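Local structure of glutathione s-transferase (Agrobacterium tumefaciens, 2YCD) at residues D158-W169 with Y197-G207. The protein binds S-(p-nitrobenzyl)glutathione and probably conjugates glutathione to electrophilic compounds, as a member of a novel bacterial class of glutathione transferases. Residues are numbered along the deposited sequence; the frame is centred on the assembly and turned at random.
Sequences DELSAWLGDREW and YGNLLAYVERG
N199 reaches from the first turn of helix 198-207 to the C-terminal end of helix 158-164, within the all-helical C-terminal domain of the glutathione transferase fold. The helix axes cross at 75° and approach to 9.3 Å. The amide of N199 makes three hydrogen bonds. N199 OD1 accepts from S161 OG at 2.6 Å. N199 ND2 donates to S161 O at 2.9 Å and, almost straight, to G165 O at 3.1 Å. Both carbonyl oxygens lie in the plane of the amide, so the group is fixed flat and its flip state is defined. CG of N199 sits between the backbone N and the carbonyl carbon (chi1 72°), which turns the amide to the helix end. S161 O also takes the backbone N-H of G165, from the opposite face of its carbonyl plane.

Next to this polar cluster is an apolar layer. CD2 of L200 packs against CG of L160 and CA of S161. CD2 of L164 touches both CD2 of L200 and CB of Y203. Farther along, the CE3 corner of W169 meets CE1 of Y203 at 3.8 Å. CH2 of W169 abuts the backbone of R206 edge-on.

Earlier on the same helix as S161, at D158, Y197 OH donates to D158 OD1 from above the carboxylate plane. Y197 is also the N-cap residue of the second helix.

The loop after G165 returns to the second helix at E168. There R206, bent at chi3 (-65°), grips a single atom side-on: R206 NE at 3.1 Å and R206 NH2 at 3.0 Å both donate to E168 O.

In the second shell, F174 meets the W169 ring edge-to-face, and Y203 OH is hydrogen-bonded to D178 OD1.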
loop_
_atom_site.group_PDB
_atom_site.type_symbol
_atom_site.label_atom_id
_atom_site.label_comp_id
_atom_site.label_asym_id
_atom_site.label_seq_id
_atom_site.Cartn_x
_atom_site.Cartn_y
_atom_site.Cartn_z
ATOM N N ASP A 158 7.022 7.656 16.344
ATOM C CA ASP A 158 6.728 8.883 17.104
ATOM C C ASP A 158 5.440 9.501 16.571
ATOM O O ASP A 158 4.541 9.846 17.324
ATOM C CB ASP A 158 7.832 9.945 16.958
ATOM C CG ASP A 158 9.125 9.592 17.689
ATOM O OD1 ASP A 158 9.124 8.713 18.578
ATOM O OD2 ASP A 158 10.155 10.231 17.359
ATOM N N GLU A 159 5.361 9.653 15.251
ATOM C CA GLU A 159 4.197 10.268 14.620
ATOM C C GLU A 159 2.908 9.464 14.842
ATOM O O GLU A 159 1.847 10.018 15.170
ATOM C CB GLU A 159 4.476 10.477 13.122
ATOM C CG GLU A 159 5.519 11.586 12.882
ATOM C CD GLU A 159 6.301 11.448 11.587
ATOM O OE1 GLU A 159 6.073 10.504 10.799
ATOM O OE2 GLU A 159 7.173 12.304 11.330
ATOM N N LEU A 160 2.990 8.147 14.668
ATOM C CA LEU A 160 1.822 7.303 14.862
ATOM C C LEU A 160 1.344 7.320 16.316
ATOM O O LEU A 160 0.146 7.365 16.602
ATOM C CB LEU A 160 2.146 5.859 14.440
ATOM C CG LEU A 160 0.985 4.868 14.563
ATOM C CD1 LEU A 160 -0.165 5.241 13.638
ATOM C CD2 LEU A 160 1.450 3.435 14.279
ATOM N N SER A 161 2.304 7.264 17.233
ATOM C CA SER A 161 2.006 7.263 18.669
ATOM C C SER A 161 1.340 8.572 19.103
ATOM O O SER A 161 0.357 8.555 19.851
ATOM C CB SER A 161 3.306 7.037 19.432
ATOM O OG SER A 161 3.085 7.123 20.836
ATOM N N ALA A 162 1.854 9.687 18.589
ATOM C CA ALA A 162 1.302 10.989 18.945
ATOM C C ALA A 162 -0.113 11.098 18.423
ATOM O O ALA A 162 -1.016 11.617 19.091
ATOM C CB ALA A 162 2.160 12.097 18.381
ATOM N N TRP A 163 -0.328 10.610 17.213
ATOM C CA TRP A 163 -1.647 10.709 16.658
ATOM C C TRP A 163 -2.654 9.810 17.411
ATOM O O TRP A 163 -3.791 10.222 17.686
ATOM C CB TRP A 163 -1.615 10.450 15.144
ATOM C CG TRP A 163 -2.954 10.653 14.577
ATOM C CD1 TRP A 163 -3.480 11.806 14.057
ATOM C CD2 TRP A 163 -3.989 9.680 14.542
ATOM N NE1 TRP A 163 -4.784 11.593 13.686
ATOM C CE2 TRP A 163 -5.121 10.296 13.984
ATOM C CE3 TRP A 163 -4.076 8.347 14.947
ATOM C CZ2 TRP A 163 -6.324 9.615 13.796
ATOM C CZ3 TRP A 163 -5.266 7.686 14.763
ATOM C CH2 TRP A 163 -6.368 8.311 14.190
ATOM N N LEU A 164 -2.243 8.590 17.763
ATOM C CA LEU A 164 -3.150 7.653 18.399
ATOM C C LEU A 164 -3.600 8.153 19.771
ATOM O O LEU A 164 -4.748 7.967 20.144
ATOM C CB LEU A 164 -2.517 6.253 18.511
ATOM C CG LEU A 164 -3.419 5.151 19.072
ATOM C CD1 LEU A 164 -4.499 4.740 18.053
ATOM C CD2 LEU A 164 -2.591 3.944 19.508
ATOM N N GLY A 165 -2.699 8.778 20.520
ATOM C CA GLY A 165 -3.065 9.251 21.856
ATOM C C GLY A 165 -3.693 8.149 22.698
ATOM O O GLY A 165 -3.099 7.075 22.845
ATOM N N ASP A 166 -4.887 8.414 23.237
ATOM C CA ASP A 166 -5.605 7.453 24.065
ATOM C C ASP A 166 -6.735 6.732 23.314
ATOM O O ASP A 166 -7.596 6.103 23.933
ATOM C CB ASP A 166 -6.178 8.165 25.307
ATOM C CG ASP A 166 -6.730 7.198 26.335
ATOM O OD1 ASP A 166 -6.001 6.269 26.729
ATOM O OD2 ASP A 166 -7.897 7.361 26.752
ATOM N N ARG A 167 -6.730 6.795 21.988
ATOM C CA ARG A 167 -7.767 6.110 21.212
ATOM C C ARG A 167 -7.668 4.598 21.413
ATOM O O ARG A 167 -6.558 4.048 21.434
ATOM C CB ARG A 167 -7.609 6.421 19.719
ATOM C CG ARG A 167 -7.832 7.884 19.314
ATOM C CD ARG A 167 -7.370 8.129 17.883
ATOM N NE ARG A 167 -7.508 9.529 17.485
ATOM C CZ ARG A 167 -8.420 9.979 16.628
ATOM N NH1 ARG A 167 -9.275 9.139 16.057
ATOM N NH2 ARG A 167 -8.471 11.270 16.333
ATOM N N GLU A 168 -8.820 3.928 21.532
ATOM C CA GLU A 168 -8.834 2.473 21.593
ATOM C C GLU A 168 -8.391 1.901 20.238
ATOM O O GLU A 168 -7.540 1.020 20.198
ATOM C CB GLU A 168 -10.229 1.951 21.960
ATOM C CG GLU A 168 -10.235 0.474 22.328
ATOM C CD GLU A 168 -11.630 -0.061 22.620
ATOM O OE1 GLU A 168 -12.603 0.706 22.494
ATOM O OE2 GLU A 168 -11.743 -1.254 22.957
ATOM N N TRP A 169 -8.962 2.444 19.163
ATOM C CA TRP A 169 -8.702 1.980 17.795
ATOM C C TRP A 169 -8.427 3.187 16.912
ATOM O O TRP A 169 -8.589 4.331 17.342
ATOM C CB TRP A 169 -9.887 1.162 17.265
ATOM C CG TRP A 169 -10.299 0.033 18.184
ATOM C CD1 TRP A 169 -11.472 -0.065 18.884
ATOM C CD2 TRP A 169 -9.539 -1.142 18.509
ATOM N NE1 TRP A 169 -11.485 -1.228 19.611
ATOM C CE2 TRP A 169 -10.308 -1.902 19.407
ATOM C CE3 TRP A 169 -8.281 -1.628 18.123
ATOM C CZ2 TRP A 169 -9.876 -3.123 19.924
ATOM C CZ3 TRP A 169 -7.841 -2.841 18.650
ATOM C CH2 TRP A 169 -8.641 -3.571 19.541
ATOM N N TYR A 197 7.260 2.536 23.015
ATOM C CA TYR A 197 6.050 3.232 22.594
ATOM C C TYR A 197 4.837 2.630 23.297
ATOM O O TYR A 197 4.088 1.836 22.717
ATOM C CB TYR A 197 5.891 3.157 21.068
ATOM C CG TYR A 197 6.993 3.899 20.350
ATOM C CD1 TYR A 197 8.177 3.260 20.009
ATOM C CD2 TYR A 197 6.855 5.243 20.026
ATOM C CE1 TYR A 197 9.195 3.930 19.382
ATOM C CE2 TYR A 197 7.866 5.930 19.389
ATOM C CZ TYR A 197 9.032 5.275 19.069
ATOM O OH TYR A 197 10.032 5.961 18.436
ATOM N N GLY A 198 4.649 2.999 24.560
ATOM C CA GLY A 198 3.677 2.339 25.404
ATOM C C GLY A 198 2.294 2.238 24.788
ATOM O O GLY A 198 1.655 1.192 24.891
ATOM N N ASN A 199 1.811 3.315 24.165
ATOM C CA ASN A 199 0.462 3.265 23.610
ATOM C C ASN A 199 0.367 2.365 22.369
ATOM O O ASN A 199 -0.646 1.721 22.163
ATOM C CB ASN A 199 -0.176 4.664 23.409
ATOM C CG ASN A 199 0.438 5.457 22.266
ATOM O OD1 ASN A 199 1.572 5.225 21.850
ATOM N ND2 ASN A 199 -0.301 6.440 21.796
ATOM N N LEU A 200 1.443 2.282 21.590
ATOM C CA LEU A 200 1.453 1.365 20.443
ATOM C C LEU A 200 1.508 -0.092 20.876
ATOM O O LEU A 200 0.812 -0.945 20.303
ATOM C CB LEU A 200 2.611 1.701 19.496
ATOM C CG LEU A 200 2.628 3.092 18.849
ATOM C CD1 LEU A 200 3.750 3.154 17.836
ATOM C CD2 LEU A 200 1.304 3.450 18.204
ATOM N N LEU A 201 2.324 -0.390 21.889
ATOM C CA LEU A 201 2.375 -1.722 22.472
ATOM C C LEU A 201 1.004 -2.143 22.997
ATOM O O LEU A 201 0.543 -3.252 22.745
ATOM C CB LEU A 201 3.389 -1.729 23.610
ATOM C CG LEU A 201 3.576 -3.084 24.292
ATOM C CD1 LEU A 201 3.989 -4.146 23.270
ATOM C CD2 LEU A 201 4.623 -2.945 25.389
ATOM N N ALA A 202 0.352 -1.253 23.737
ATOM C CA ALA A 202 -0.961 -1.543 24.303
ATOM C C ALA A 202 -2.003 -1.740 23.203
ATOM O O ALA A 202 -2.902 -2.580 23.328
ATOM C CB ALA A 202 -1.388 -0.422 25.270
ATOM N N TYR A 203 -1.881 -0.951 22.137
ATOM C CA TYR A 203 -2.753 -1.061 20.965
ATOM C C TYR A 203 -2.619 -2.449 20.306
ATOM O O TYR A 203 -3.608 -3.136 20.078
ATOM C CB TYR A 203 -2.409 0.082 20.002
ATOM C CG TYR A 203 -3.048 0.013 18.626
ATOM C CD1 TYR A 203 -4.410 0.190 18.454
ATOM C CD2 TYR A 203 -2.269 -0.222 17.496
ATOM C CE1 TYR A 203 -4.994 0.139 17.192
ATOM C CE2 TYR A 203 -2.829 -0.265 16.233
ATOM C CZ TYR A 203 -4.184 -0.092 16.076
ATOM O OH TYR A 203 -4.741 -0.167 14.820
ATOM N N VAL A 204 -1.390 -2.871 20.058
ATOM C CA VAL A 204 -1.150 -4.201 19.496
ATOM C C VAL A 204 -1.727 -5.282 20.423
ATOM O O VAL A 204 -2.394 -6.210 19.960
ATOM C CB VAL A 204 0.347 -4.424 19.280
ATOM C CG1 VAL A 204 0.641 -5.899 18.983
ATOM C CG2 VAL A 204 0.843 -3.534 18.145
ATOM N N GLU A 205 -1.482 -5.162 21.729
ATOM C CA GLU A 205 -2.016 -6.137 22.675
ATOM C C GLU A 205 -3.548 -6.147 22.707
ATOM O O GLU A 205 -4.163 -7.222 22.846
ATOM C CB GLU A 205 -1.429 -5.960 24.086
ATOM C CG GLU A 205 0.080 -6.245 24.171
ATOM C CD GLU A 205 0.467 -7.643 23.704
ATOM O OE1 GLU A 205 -0.348 -8.577 23.851
ATOM O OE2 GLU A 205 1.596 -7.810 23.189
ATOM N N ARG A 206 -4.178 -4.984 22.560
ATOM C CA ARG A 206 -5.643 -4.929 22.505
ATOM C C ARG A 206 -6.189 -5.762 21.334
ATOM O O ARG A 206 -7.210 -6.452 21.457
ATOM C CB ARG A 206 -6.141 -3.485 22.385
ATOM C CG ARG A 206 -6.150 -2.729 23.707
ATOM C CD ARG A 206 -7.044 -1.488 23.647
ATOM N NE ARG A 206 -6.548 -0.489 22.720
ATOM C CZ ARG A 206 -5.543 0.334 22.979
ATOM N NH1 ARG A 206 -4.901 0.266 24.147
ATOM N NH2 ARG A 206 -5.176 1.224 22.077
ATOM N N GLY A 207 -5.515 -5.677 20.186
ATOM C CA GLY A 207 -5.917 -6.470 19.033
ATOM C C GLY A 207 -5.692 -7.968 19.251
ATOM O O GLY A 207 -6.548 -8.789 18.923
#